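Local coordinates for cutinase-like protein (Cryptococcus sp., PDB 2CZQ) that probably hydrolyses carboxylic esters, as a cutinase-like enzyme of the alpha/beta hydrolase fold, at residues A88-T100 with A144-K156. Sequence-based numbering, arbitrary orientation.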
# COMPACT_ATOMS: atom_id res chain seq x y z
N ALA A 88 5.13 -3.73 0.61
CA ALA A 88 3.80 -4.28 0.39
C ALA A 88 3.58 -5.51 1.27
O ALA A 88 2.54 -5.63 1.91
CB ALA A 88 3.56 -4.60 -1.08
N ALA A 89 4.56 -6.41 1.31
CA ALA A 89 4.48 -7.58 2.17
C ALA A 89 4.35 -7.17 3.64
O ALA A 89 3.51 -7.69 4.37
CB ALA A 89 5.68 -8.48 1.96
N ALA A 90 5.16 -6.20 4.06
CA ALA A 90 5.07 -5.72 5.45
C ALA A 90 3.68 -5.18 5.77
O ALA A 90 3.17 -5.36 6.88
CB ALA A 90 6.12 -4.66 5.71
N THR A 91 3.07 -4.52 4.79
CA THR A 91 1.72 -3.97 4.95
C THR A 91 0.68 -5.08 5.03
O THR A 91 -0.20 -5.05 5.90
CB THR A 91 1.41 -3.02 3.79
OG1 THR A 91 2.36 -1.93 3.79
CG2 THR A 91 0.06 -2.34 3.99
N VAL A 92 0.77 -6.07 4.14
CA VAL A 92 -0.13 -7.22 4.16
C VAL A 92 -0.10 -7.89 5.54
O VAL A 92 -1.15 -8.20 6.10
CB VAL A 92 0.24 -8.22 3.05
CG1 VAL A 92 -0.48 -9.54 3.24
CG2 VAL A 92 -0.08 -7.63 1.68
N VAL A 93 1.10 -8.10 6.07
CA VAL A 93 1.22 -8.75 7.37
C VAL A 93 0.65 -7.87 8.48
O VAL A 93 0.04 -8.38 9.42
CB VAL A 93 2.67 -9.22 7.62
CG1 VAL A 93 2.83 -9.83 9.01
CG2 VAL A 93 3.07 -10.23 6.55
N ALA A 94 0.79 -6.55 8.35
CA ALA A 94 0.11 -5.64 9.28
C ALA A 94 -1.40 -5.86 9.25
O ALA A 94 -2.04 -5.89 10.30
CB ALA A 94 0.45 -4.18 8.98
N LEU A 95 -1.98 -6.02 8.07
CA LEU A 95 -3.43 -6.26 7.97
C LEU A 95 -3.81 -7.55 8.68
O LEU A 95 -4.82 -7.61 9.39
CB LEU A 95 -3.90 -6.33 6.52
CG LEU A 95 -3.47 -5.21 5.56
CD1 LEU A 95 -4.17 -5.39 4.23
CD2 LEU A 95 -3.74 -3.82 6.14
N GLN A 96 -2.99 -8.58 8.49
CA GLN A 96 -3.22 -9.87 9.13
C GLN A 96 -3.22 -9.75 10.65
O GLN A 96 -4.01 -10.41 11.34
CB GLN A 96 -2.18 -10.89 8.66
CG GLN A 96 -2.24 -11.19 7.17
CD GLN A 96 -1.04 -11.96 6.66
OE1 GLN A 96 -0.08 -12.21 7.40
NE2 GLN A 96 -1.07 -12.33 5.39
N GLN A 97 -2.34 -8.91 11.18
CA GLN A 97 -2.22 -8.70 12.62
C GLN A 97 -3.29 -7.77 13.17
O GLN A 97 -3.75 -7.96 14.30
CB GLN A 97 -0.84 -8.15 12.97
CG GLN A 97 0.25 -9.19 12.82
CD GLN A 97 1.61 -8.68 13.24
OE1 GLN A 97 1.72 -7.71 13.99
NE2 GLN A 97 2.66 -9.34 12.76
N LEU A 98 -3.69 -6.77 12.39
CA LEU A 98 -4.70 -5.81 12.85
C LEU A 98 -6.09 -6.43 12.97
O LEU A 98 -6.88 -6.02 13.81
CB LEU A 98 -4.76 -4.60 11.93
CG LEU A 98 -3.58 -3.63 12.00
CD1 LEU A 98 -3.68 -2.60 10.89
CD2 LEU A 98 -3.47 -2.96 13.37
N GLY A 99 -6.38 -7.41 12.13
CA GLY A 99 -7.71 -7.99 12.10
C GLY A 99 -8.67 -7.12 11.31
O GLY A 99 -8.27 -6.14 10.68
N THR A 100 -9.95 -7.50 11.35
CA THR A 100 -10.96 -6.91 10.47
C THR A 100 -12.06 -6.20 11.24
O THR A 100 -13.15 -5.97 10.71
CB THR A 100 -11.56 -7.98 9.53
OG1 THR A 100 -12.05 -9.08 10.31
CG2 THR A 100 -10.49 -8.60 8.64
N ALA A 144 2.45 -17.93 -0.99
CA ALA A 144 2.27 -19.29 -0.48
C ALA A 144 2.64 -19.43 0.99
O ALA A 144 1.96 -20.14 1.73
CB ALA A 144 3.03 -20.29 -1.34
N TYR A 145 3.71 -18.76 1.42
CA TYR A 145 4.11 -18.85 2.82
C TYR A 145 3.69 -17.66 3.67
O TYR A 145 3.43 -17.83 4.85
CB TYR A 145 5.60 -19.13 2.98
CG TYR A 145 6.49 -18.06 2.41
CD1 TYR A 145 6.84 -16.94 3.15
CD2 TYR A 145 6.98 -18.18 1.12
CE1 TYR A 145 7.65 -15.94 2.61
CE2 TYR A 145 7.80 -17.20 0.58
CZ TYR A 145 8.12 -16.08 1.32
OH TYR A 145 8.93 -15.13 0.75
N GLN A 146 3.65 -16.47 3.08
CA GLN A 146 3.41 -15.25 3.85
C GLN A 146 1.93 -14.90 3.94
O GLN A 146 1.52 -14.12 4.81
CB GLN A 146 4.22 -14.10 3.24
CG GLN A 146 4.34 -12.84 4.08
CD GLN A 146 5.49 -11.96 3.62
OE1 GLN A 146 6.17 -11.33 4.44
NE2 GLN A 146 5.72 -11.92 2.32
N GLY A 147 1.12 -15.48 3.06
CA GLY A 147 -0.30 -15.19 3.03
C GLY A 147 -0.62 -13.95 2.24
O GLY A 147 0.23 -13.38 1.55
N SER A 148 -1.87 -13.53 2.35
CA SER A 148 -2.46 -12.56 1.44
C SER A 148 -3.20 -11.46 2.20
O SER A 148 -3.34 -11.52 3.43
CB SER A 148 -3.44 -13.28 0.52
OG SER A 148 -4.45 -13.92 1.28
N VAL A 149 -3.66 -10.46 1.46
CA VAL A 149 -4.61 -9.49 2.00
C VAL A 149 -5.81 -10.28 2.54
O VAL A 149 -6.42 -11.04 1.79
CB VAL A 149 -5.08 -8.52 0.89
CG1 VAL A 149 -6.20 -7.62 1.39
CG2 VAL A 149 -3.92 -7.70 0.35
N PRO A 150 -6.14 -10.14 3.82
CA PRO A 150 -7.30 -10.87 4.36
C PRO A 150 -8.60 -10.47 3.67
O PRO A 150 -8.77 -9.32 3.26
CB PRO A 150 -7.32 -10.48 5.84
CG PRO A 150 -5.93 -10.03 6.12
CD PRO A 150 -5.46 -9.34 4.86
N SER A 151 -9.53 -11.42 3.57
CA SER A 151 -10.80 -11.18 2.89
C SER A 151 -11.52 -9.92 3.37
O SER A 151 -12.08 -9.17 2.57
CB SER A 151 -11.71 -12.41 2.98
OG SER A 151 -12.08 -12.67 4.32
N GLY A 152 -11.47 -9.66 4.68
CA GLY A 152 -12.16 -8.52 5.27
C GLY A 152 -11.54 -7.16 4.97
O GLY A 152 -12.12 -6.13 5.31
N TRP A 153 -10.36 -7.16 4.34
CA TRP A 153 -9.66 -5.95 3.92
C TRP A 153 -9.79 -5.68 2.42
O TRP A 153 -9.50 -4.57 1.96
CB TRP A 153 -8.18 -6.06 4.26
CG TRP A 153 -7.84 -5.83 5.69
CD1 TRP A 153 -7.75 -6.76 6.68
CD2 TRP A 153 -7.52 -4.57 6.29
NE1 TRP A 153 -7.40 -6.16 7.87
CE2 TRP A 153 -7.25 -4.82 7.65
CE3 TRP A 153 -7.44 -3.26 5.82
CZ2 TRP A 153 -6.89 -3.80 8.55
CZ3 TRP A 153 -7.09 -2.25 6.70
CH2 TRP A 153 -6.82 -2.53 8.05
N VAL A 154 -10.20 -6.69 1.65
CA VAL A 154 -10.15 -6.60 0.20
C VAL A 154 -10.95 -5.42 -0.36
O VAL A 154 -10.49 -4.76 -1.30
CB VAL A 154 -10.59 -7.94 -0.44
CG1 VAL A 154 -10.79 -7.80 -1.95
CG2 VAL A 154 -9.55 -9.02 -0.15
N SER A 155 -12.11 -5.14 0.21
CA SER A 155 -12.99 -4.10 -0.32
C SER A 155 -12.42 -2.68 -0.23
O SER A 155 -12.90 -1.79 -0.93
CB SER A 155 -14.37 -4.16 0.34
OG SER A 155 -14.31 -3.71 1.68
N LYS A 156 -11.41 -2.47 0.60
CA LYS A 156 -10.76 -1.16 0.68
C LYS A 156 -9.27 -1.24 0.34
O LYS A 156 -8.49 -0.38 0.74
CB LYS A 156 -11.03 -0.47 2.02
CG LYS A 156 -10.49 -1.20 3.22
CD LYS A 156 -10.93 -0.49 4.49
CE LYS A 156 -10.55 -1.30 5.72
NZ LYS A 156 -10.88 -0.58 6.98
O HOH W 1 -7.22 -8.96 9.13
O HOH W 2 2.50 -13.77 7.37
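In both Leu95 (chi1 -50°) and Gln96 (chi1 -64°) CG lies anti to the carbonyl carbon, beside the backbone N; extended beyond it, Gln96 reaches the end of helix 143-146 and the loop after it, while Leu95 sets its methyls against the Trp153 indole. Glutamine suits its place because one NH2 serves two backbone carbonyls: Gln96 NE2 donates to Gln146 O at 3.2 Å, in that carbonyl's plane and on a lone pair, and to Ser148 O at 3.1 Å, nearly straight (171°) but from above the carbonyl plane. Both acceptors lie close to the amide plane, which fixes its rotation, and a water links Gln96 OE1 to Gln146 O. Gly147 has the positive phi that favours glycine, and no CB to run into Gln96 NE2. In the alpha/beta hydrolase fold, helix 86-98 follows the probable nucleophile elbow, and the loop runs along it toward strand 157-160. Trp153 pairs a broad face with an N-H for the helix end: Leu95 CD2 makes a CH-pi contact 3.6 Å from the centroid of its six-membered ring, and NE1 bonds Gly99 O weakly (2.9 Å). An in-plane water at the ring edge donates to Leu95 O and weakly accepts from Trp153 NE1. Leu95 CB meets Pro150 CD. Val92 divides its branches, CG1 against Ser148 O (3.5 Å), CG2 against Val149 CG2 (4.1 Å). Ala89's small methyl lets the Gln146 amide lie close, its NE2 hydrogen-bonded to Asp118 OD1.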